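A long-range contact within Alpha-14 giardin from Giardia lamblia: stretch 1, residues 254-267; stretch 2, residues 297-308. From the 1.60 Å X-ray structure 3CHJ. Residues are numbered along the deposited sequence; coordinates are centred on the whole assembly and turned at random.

Stretch 1 254-267: AFAGSGSDSNRLNR
Stretch 2, residues 297-308: TELKGVYGDAIK

Two helices set the frame. In stretch 1 a loop ends at Asp-261 and a helix runs from Ser-262 through Arg-267; in stretch 2 a helix ends at Glu-298, Leu-299 leaves helical geometry (phi/psi -122/127), and beyond Lys-300 the chain re-enters helix, which takes in Val-302 to Lys-308 and continues; Gly-301 has phi 71°, a value that favours glycine. The axes of helices 262-267 and 301-308 come within 11.6 Å, with their N-to-C directions 33° apart. Two CA pairs fix the register: Ser-260 CA to Glu-298 CA at 6.5 Å and Leu-265 CA to Ile-307 CA at 8.1 Å. The contact buries 430 Å², both sides summed.

Bonds within stretch 1 shape its backbone. Asp-261 N donates to Ala-254 O (3.0 Å), closing the loop between them, in which Gly-257 takes phi/psi 70/-131. Asp-261 (chi1 t), its CB turned away from stretch 2, caps the helix: its OD1 accepts from Arg-264 N at 3.2 Å, occupying an amide at the helix start. Ser-260, extended at -148/152, points its CB toward stretch 2.

A clear direct hydrogen bond crosses the contact. Tyr-303 (chi1 178°, chi2 71°) points toward stretch 1, and its OH donates to Asn-266 OD1 at 2.6 Å, with OD1 at the ring edge. Asn-266 leaves its backbone sideways, but chi1 m and chi2 -8° bring its end nearer; its ND2 is satisfied elsewhere in the structure. A tyrosine suits this place because its long ring carries a donor across the gap between helices. Tyr-303 OH also lies 3.5 Å from Leu-265 CB.

The second polar site centres on Glu-298, the most covered residue of the contact. With chi1 and chi2 both m and chi3 -26°, its carboxylate reaches into the loop. OE1 lies 3.2 Å from Ser-260 OG, but also 3.2 Å from Gly-259 O and 3.5 Å from Phe-255 O; these carbonyls are acceptors like OE1 and cannot bond to it. Water 1 provides a clearer link: Ser-260 OG (chi1 m) donates to it at 2.8 Å, and it donates to Glu-298 O at 2.7 Å. A small hydroxyl side chain thus reaches the opposing backbone through a single water.

Between the polar sites lies an apolar patch built around Leu-299 (chi1 m, chi2 t), whose CB points sideways while its end comes nearer. Its CD1 meets Phe-255 CE1 at 4.1 Å, at the ring edge, and its CD2 meets Leu-265 CD1 at 4.1 Å. Leu-299 CD1 touches both neighbours, and CD2 adds to the Leu-265 contact. Phe-255 (chi1 -69°, chi2 -50°) also places CD1 3.9 Å from Glu-298 CG, packing against the aliphatic part of that side chain. Leu-265 (m, t) points toward stretch 2, its CD1 4.4 Å from Tyr-303 CE2. Further along, Ile-307 (m, m) sets CD1 4.3 Å from Asn-266 OD1, adding buried hydrocarbon beside the hydrogen-bonded pair.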

ATOM      1  N   ALA A 254       5.804   9.660  -1.550  1.00 21.80           N
ATOM      2  CA  ALA A 254       6.885   8.948  -2.250  1.00 24.31           C
ATOM      3  C   ALA A 254       7.598   9.813  -3.295  1.00 25.95           C
ATOM      4  O   ALA A 254       8.820   9.727  -3.434  1.00 26.74           O
ATOM      5  CB  ALA A 254       6.367   7.672  -2.859  1.00 23.73           C
ATOM      6  N   PHE A 255       6.858  10.684  -3.986  1.00 27.69           N
ATOM      7  CA  PHE A 255       7.463  11.672  -4.894  1.00 29.56           C
ATOM      8  C   PHE A 255       8.214  12.780  -4.119  1.00 31.46           C
ATOM      9  O   PHE A 255       8.828  13.676  -4.725  1.00 32.45           O
ATOM     10  CB  PHE A 255       6.388  12.333  -5.777  1.00 28.33           C
ATOM     11  CG  PHE A 255       5.757  11.423  -6.817  1.00 27.02           C
ATOM     12  CD1 PHE A 255       6.536  10.647  -7.678  1.00 26.45           C
ATOM     13  CD2 PHE A 255       4.369  11.413  -6.988  1.00 23.97           C
ATOM     14  CE1 PHE A 255       5.943   9.836  -8.657  1.00 26.01           C
ATOM     15  CE2 PHE A 255       3.764  10.606  -7.972  1.00 25.09           C
ATOM     16  CZ  PHE A 255       4.557   9.816  -8.806  1.00 25.08           C
ATOM     17  N   ALA A 256       8.152  12.719  -2.786  1.00 33.66           N
ATOM     18  CA  ALA A 256       8.599  13.790  -1.871  1.00 35.35           C
ATOM     19  C   ALA A 256       9.999  14.371  -2.038  1.00 36.56           C
ATOM     20  O   ALA A 256      10.986  13.636  -2.165  1.00 37.04           O
ATOM     21  CB  ALA A 256       8.417  13.354  -0.411  1.00 35.72           C
ATOM     22  N   GLY A 257      10.054  15.705  -2.007  1.00 38.02           N
ATOM     23  CA  GLY A 257      11.296  16.471  -1.883  1.00 39.30           C
ATOM     24  C   GLY A 257      12.233  16.464  -3.075  1.00 40.01           C
ATOM     25  O   GLY A 257      11.812  16.691  -4.218  1.00 40.40           O
ATOM     26  N   SER A 258      13.506  16.188  -2.788  1.00 40.63           N
ATOM     27  CA  SER A 258      14.603  16.338  -3.747  1.00 41.10           C
ATOM     28  C   SER A 258      14.492  15.380  -4.934  1.00 40.91           C
ATOM     29  O   SER A 258      14.472  15.808  -6.096  1.00 41.37           O
ATOM     30  CB  SER A 258      15.946  16.150  -3.032  1.00 41.42           C
ATOM     31  OG  SER A 258      17.040  16.434  -3.892  1.00 42.91           O
ATOM     32  N   GLY A 259      14.428  14.087  -4.631  1.00 40.22           N
ATOM     33  CA  GLY A 259      14.231  13.061  -5.642  1.00 39.07           C
ATOM     34  C   GLY A 259      12.952  12.300  -5.366  1.00 38.27           C
ATOM     35  O   GLY A 259      11.911  12.900  -5.051  1.00 38.53           O
ATOM     36  N   SER A 260      13.038  10.974  -5.475  1.00 37.01           N
ATOM     37  CA  SER A 260      11.873  10.098  -5.334  1.00 35.41           C
ATOM     38  C   SER A 260      12.253   8.755  -4.732  1.00 34.10           C
ATOM     39  O   SER A 260      13.379   8.279  -4.911  1.00 34.76           O
ATOM     40  CB  SER A 260      11.197   9.892  -6.689  1.00 35.44           C
ATOM     41  OG  SER A 260      10.738  11.130  -7.196  1.00 36.63           O
ATOM     42  N   ASP A 261      11.289   8.147  -4.041  1.00 31.95           N
ATOM     43  CA  ASP A 261      11.483   6.911  -3.280  1.00 29.81           C
ATOM     44  C   ASP A 261      11.006   5.711  -4.111  1.00 28.74           C
ATOM     45  O   ASP A 261       9.859   5.323  -3.987  1.00 28.03           O
ATOM     46  CB  ASP A 261      10.666   7.025  -1.974  1.00 29.58           C
ATOM     47  CG  ASP A 261      10.920   5.878  -0.981  1.00 29.10           C
ATOM     48  OD1 ASP A 261      11.450   4.805  -1.349  1.00 27.70           O
ATOM     49  OD2 ASP A 261      10.534   6.052   0.196  1.00 28.79           O
ATOM     50  N   SER A 262      11.883   5.141  -4.948  1.00 27.21           N
ATOM     51  CA  SER A 262      11.485   4.093  -5.916  1.00 26.31           C
ATOM     52  C   SER A 262      10.975   2.789  -5.288  1.00 24.72           C
ATOM     53  O   SER A 262      10.038   2.179  -5.806  1.00 22.94           O
ATOM     54  CB  SER A 262      12.593   3.806  -6.950  1.00 26.45           C
ATOM     55  OG  SER A 262      13.535   2.853  -6.484  1.00 30.23           O
ATOM     56  N   ASN A 263      11.582   2.356  -4.188  1.00 23.09           N
ATOM     57  CA  ASN A 263      11.047   1.186  -3.468  1.00 22.16           C
ATOM     58  C   ASN A 263       9.637   1.427  -2.972  1.00 20.52           C
ATOM     59  O   ASN A 263       8.746   0.541  -3.102  1.00 19.53           O
ATOM     60  CB  ASN A 263      11.957   0.814  -2.306  1.00 23.15           C
ATOM     61  CG  ASN A 263      13.260   0.249  -2.776  1.00 24.96           C
ATOM     62  OD1 ASN A 263      13.299  -0.563  -3.699  1.00 29.08           O
ATOM     63  ND2 ASN A 263      14.351   0.679  -2.147  1.00 28.84           N
ATOM     64  N   ARG A 264       9.406   2.607  -2.410  1.00 19.11           N
ATOM     65  CA  ARG A 264       8.055   2.945  -1.968  1.00 18.01           C
ATOM     66  C   ARG A 264       7.108   3.063  -3.165  1.00 16.45           C
ATOM     67  O   ARG A 264       5.997   2.534  -3.131  1.00 15.20           O
ATOM     68  CB  ARG A 264       7.973   4.193  -1.055  1.00 18.81           C
ATOM     69  CG  ARG A 264       6.525   4.639  -0.752  1.00 19.79           C
ATOM     70  CD  ARG A 264       6.429   5.791   0.249  1.00 20.41           C
ATOM     71  NE  ARG A 264       6.163   5.288   1.598  1.00 17.84           N
ATOM     72  CZ  ARG A 264       6.333   6.000   2.712  1.00 18.09           C
ATOM     73  NH1 ARG A 264       6.834   7.229   2.647  1.00 18.32           N
ATOM     74  NH2 ARG A 264       6.008   5.480   3.891  1.00 13.69           N
ATOM     75  N   LEU A 265       7.541   3.744  -4.232  1.00 14.76           N
ATOM     76  CA  LEU A 265       6.691   3.861  -5.413  1.00 13.66           C
ATOM     77  C   LEU A 265       6.292   2.483  -5.912  1.00 12.68           C
ATOM     78  O   LEU A 265       5.125   2.270  -6.286  1.00 12.82           O
ATOM     79  CB  LEU A 265       7.383   4.655  -6.536  1.00 14.01           C
ATOM     80  CG  LEU A 265       7.625   6.145  -6.237  1.00 14.81           C
ATOM     81  CD1 LEU A 265       8.672   6.724  -7.200  1.00 16.18           C
ATOM     82  CD2 LEU A 265       6.346   6.936  -6.332  1.00 15.53           C
ATOM     83  N   ASN A 266       7.254   1.562  -5.959  1.00 11.99           N
ATOM     84  CA  ASN A 266       6.977   0.217  -6.479  1.00 11.85           C
ATOM     85  C   ASN A 266       5.935  -0.500  -5.631  1.00 11.64           C
ATOM     86  O   ASN A 266       4.965  -1.050  -6.168  1.00 12.31           O
ATOM     87  CB  ASN A 266       8.258  -0.626  -6.549  1.00 11.23           C
ATOM     88  CG  ASN A 266       9.163  -0.204  -7.676  1.00 12.66           C
ATOM     89  OD1 ASN A 266       8.778   0.622  -8.520  1.00 13.87           O
ATOM     90  ND2 ASN A 266      10.354  -0.802  -7.733  1.00 13.25           N
ATOM     91  N   ARG A 267       6.141  -0.521  -4.314  1.00 11.51           N
ATOM     92  CA  ARG A 267       5.226  -1.307  -3.484  1.00 10.75           C
ATOM     93  C   ARG A 267       3.825  -0.689  -3.454  1.00 11.09           C
ATOM     94  O   ARG A 267       2.820  -1.414  -3.485  1.00 10.74           O
ATOM     95  CB  ARG A 267       5.783  -1.537  -2.070  1.00 10.74           C
ATOM     96  CG  ARG A 267       5.909  -0.286  -1.247  1.00 11.62           C
ATOM     97  CD  ARG A 267       6.302  -0.670   0.166  1.00 13.05           C
ATOM     98  NE  ARG A 267       6.655   0.504   0.955  1.00 12.89           N
ATOM     99  CZ  ARG A 267       7.898   0.880   1.224  1.00 13.85           C
ATOM    100  NH1 ARG A 267       8.942   0.174   0.770  1.00 14.69           N
ATOM    101  NH2 ARG A 267       8.093   1.977   1.954  1.00 16.17           N
ATOM    102  N   THR A 297       7.936  15.153 -13.929  1.00 24.75           N
ATOM    103  CA  THR A 297       9.019  15.901 -13.306  1.00 25.57           C
ATOM    104  C   THR A 297       9.953  14.993 -12.520  1.00 25.01           C
ATOM    105  O   THR A 297      11.172  15.098 -12.641  1.00 25.58           O
ATOM    106  CB  THR A 297       8.490  17.021 -12.386  1.00 25.90           C
ATOM    107  OG1 THR A 297       7.589  17.853 -13.120  1.00 27.90           O
ATOM    108  CG2 THR A 297       9.642  17.875 -11.885  1.00 27.44           C
ATOM    109  N   GLU A 298       9.383  14.085 -11.732  1.00 24.24           N
ATOM    110  CA  GLU A 298      10.160  13.287 -10.791  1.00 23.93           C
ATOM    111  C   GLU A 298      10.870  12.115 -11.436  1.00 23.00           C
ATOM    112  O   GLU A 298      11.952  11.737 -11.004  1.00 23.30           O
ATOM    113  CB  GLU A 298       9.263  12.730  -9.667  1.00 23.93           C
ATOM    114  CG  GLU A 298       8.505  13.761  -8.824  1.00 26.75           C
ATOM    115  CD  GLU A 298       9.409  14.666  -8.004  1.00 30.82           C
ATOM    116  OE1 GLU A 298      10.542  14.247  -7.666  1.00 32.81           O
ATOM    117  OE2 GLU A 298       8.976  15.808  -7.708  1.00 32.59           O
ATOM    118  N   LEU A 299      10.241  11.519 -12.445  1.00 22.44           N
ATOM    119  CA  LEU A 299      10.723  10.265 -13.016  1.00 22.81           C
ATOM    120  C   LEU A 299      11.007  10.393 -14.509  1.00 23.15           C
ATOM    121  O   LEU A 299      10.161  10.840 -15.277  1.00 24.55           O
ATOM    122  CB  LEU A 299       9.705   9.142 -12.757  1.00 22.49           C
ATOM    123  CG  LEU A 299       9.276   8.843 -11.301  1.00 22.98           C
ATOM    124  CD1 LEU A 299       8.252   7.695 -11.277  1.00 23.65           C
ATOM    125  CD2 LEU A 299      10.463   8.524 -10.395  1.00 23.22           C
ATOM    126  N   LYS A 300      12.208  10.006 -14.915  1.00 23.22           N
ATOM    127  CA  LYS A 300      12.568  10.032 -16.326  1.00 22.77           C
ATOM    128  C   LYS A 300      12.544   8.628 -16.901  1.00 21.91           C
ATOM    129  O   LYS A 300      12.637   7.635 -16.165  1.00 23.23           O
ATOM    130  CB  LYS A 300      13.958  10.649 -16.524  1.00 23.16           C
ATOM    131  CG  LYS A 300      14.098  12.091 -16.046  1.00 24.97           C
ATOM    132  CD  LYS A 300      13.253  13.053 -16.857  1.00 29.19           C
ATOM    133  CE  LYS A 300      13.385  14.474 -16.347  1.00 32.26           C
ATOM    134  NZ  LYS A 300      12.796  14.646 -14.986  1.00 35.23           N
ATOM    135  N   GLY A 301      12.394   8.541 -18.219  1.00 20.63           N
ATOM    136  CA  GLY A 301      12.504   7.275 -18.918  1.00 18.82           C
ATOM    137  C   GLY A 301      11.365   6.306 -18.693  1.00 18.22           C
ATOM    138  O   GLY A 301      10.268   6.697 -18.256  1.00 17.86           O
ATOM    139  N   VAL A 302      11.631   5.059 -19.035  1.00 17.40           N
ATOM    140  CA  VAL A 302      10.638   4.006 -19.077  1.00 16.44           C
ATOM    141  C   VAL A 302       9.999   3.770 -17.706  1.00 15.62           C
ATOM    142  O   VAL A 302       8.810   3.436 -17.631  1.00 15.08           O
ATOM    143  CB  VAL A 302      11.207   2.688 -19.690  1.00 17.18           C
ATOM    144  CG1 VAL A 302      12.222   2.022 -18.782  1.00 17.55           C
ATOM    145  CG2 VAL A 302      10.076   1.746 -20.106  1.00 19.19           C
ATOM    146  N   TYR A 303      10.769   3.947 -16.646  1.00 14.95           N
ATOM    147  CA  TYR A 303      10.233   3.711 -15.300  1.00 14.27           C
ATOM    148  C   TYR A 303       9.084   4.659 -15.013  1.00 14.70           C
ATOM    149  O   TYR A 303       8.042   4.251 -14.484  1.00 14.14           O
ATOM    150  CB  TYR A 303      11.336   3.820 -14.230  1.00 14.64           C
ATOM    151  CG  TYR A 303      10.849   3.623 -12.806  1.00 14.81           C
ATOM    152  CD1 TYR A 303      10.447   2.371 -12.359  1.00 14.49           C
ATOM    153  CD2 TYR A 303      10.778   4.695 -11.918  1.00 14.30           C
ATOM    154  CE1 TYR A 303      10.005   2.186 -11.048  1.00 14.23           C
ATOM    155  CE2 TYR A 303      10.341   4.531 -10.605  1.00 16.00           C
ATOM    156  CZ  TYR A 303       9.947   3.267 -10.183  1.00 16.02           C
ATOM    157  OH  TYR A 303       9.500   3.122  -8.890  1.00 17.93           O
ATOM    158  N   GLY A 304       9.265   5.931 -15.336  1.00 14.80           N
ATOM    159  CA  GLY A 304       8.199   6.913 -15.175  1.00 14.39           C
ATOM    160  C   GLY A 304       6.993   6.555 -16.015  1.00 14.94           C
ATOM    161  O   GLY A 304       5.856   6.660 -15.551  1.00 14.85           O
ATOM    162  N   ASP A 305       7.230   6.115 -17.249  1.00 14.73           N
ATOM    163  CA  ASP A 305       6.135   5.723 -18.135  1.00 14.86           C
ATOM    164  C   ASP A 305       5.375   4.536 -17.562  1.00 14.14           C
ATOM    165  O   ASP A 305       4.153   4.474 -17.660  1.00 14.53           O
ATOM    166  CB  ASP A 305       6.673   5.430 -19.542  1.00 16.40           C
ATOM    167  CG  ASP A 305       7.173   6.701 -20.253  1.00 19.17           C
ATOM    168  OD1 ASP A 305       6.779   7.828 -19.875  1.00 22.17           O
ATOM    169  OD2 ASP A 305       7.976   6.551 -21.200  1.00 25.76           O
ATOM    170  N   ALA A 306       6.096   3.609 -16.927  1.00 13.15           N
ATOM    171  CA  ALA A 306       5.463   2.438 -16.325  1.00 12.56           C
ATOM    172  C   ALA A 306       4.569   2.800 -15.143  1.00 13.00           C
ATOM    173  O   ALA A 306       3.469   2.258 -15.015  1.00 12.78           O
ATOM    174  CB  ALA A 306       6.514   1.405 -15.901  1.00 12.91           C
ATOM    175  N   ILE A 307       5.056   3.682 -14.266  1.00 12.63           N
ATOM    176  CA  ILE A 307       4.258   4.131 -13.131  1.00 12.19           C
ATOM    177  C   ILE A 307       2.990   4.829 -13.623  1.00 12.98           C
ATOM    178  O   ILE A 307       1.884   4.505 -13.156  1.00 13.55           O
ATOM    179  CB  ILE A 307       5.072   5.040 -12.175  1.00 12.78           C
ATOM    180  CG1 ILE A 307       6.251   4.274 -11.569  1.00 12.69           C
ATOM    181  CG2 ILE A 307       4.170   5.681 -11.082  1.00 12.06           C
ATOM    182  CD1 ILE A 307       5.898   3.013 -10.728  1.00 13.99           C
ATOM    183  N   LYS A 308       3.135   5.728 -14.605  1.00 13.24           N
ATOM    184  CA  LYS A 308       1.976   6.454 -15.178  1.00 13.94           C
ATOM    185  C   LYS A 308       0.970   5.473 -15.768  1.00 13.49           C
ATOM    186  O   LYS A 308      -0.244   5.608 -15.538  1.00 13.90           O
ATOM    187  CB  LYS A 308       2.408   7.443 -16.272  1.00 14.85           C
ATOM    188  CG  LYS A 308       2.997   8.729 -15.735  1.00 17.42           C
ATOM    189  CD  LYS A 308       3.222   9.761 -16.818  1.00 22.61           C
ATOM    190  CE  LYS A 308       4.469   9.425 -17.644  1.00 24.73           C
ATOM    191  NZ  LYS A 308       4.941  10.579 -18.476  1.00 29.16           N
TER
HETATM  192  O   HOH W   1      12.934  12.228  -8.533  1.00 43.53           O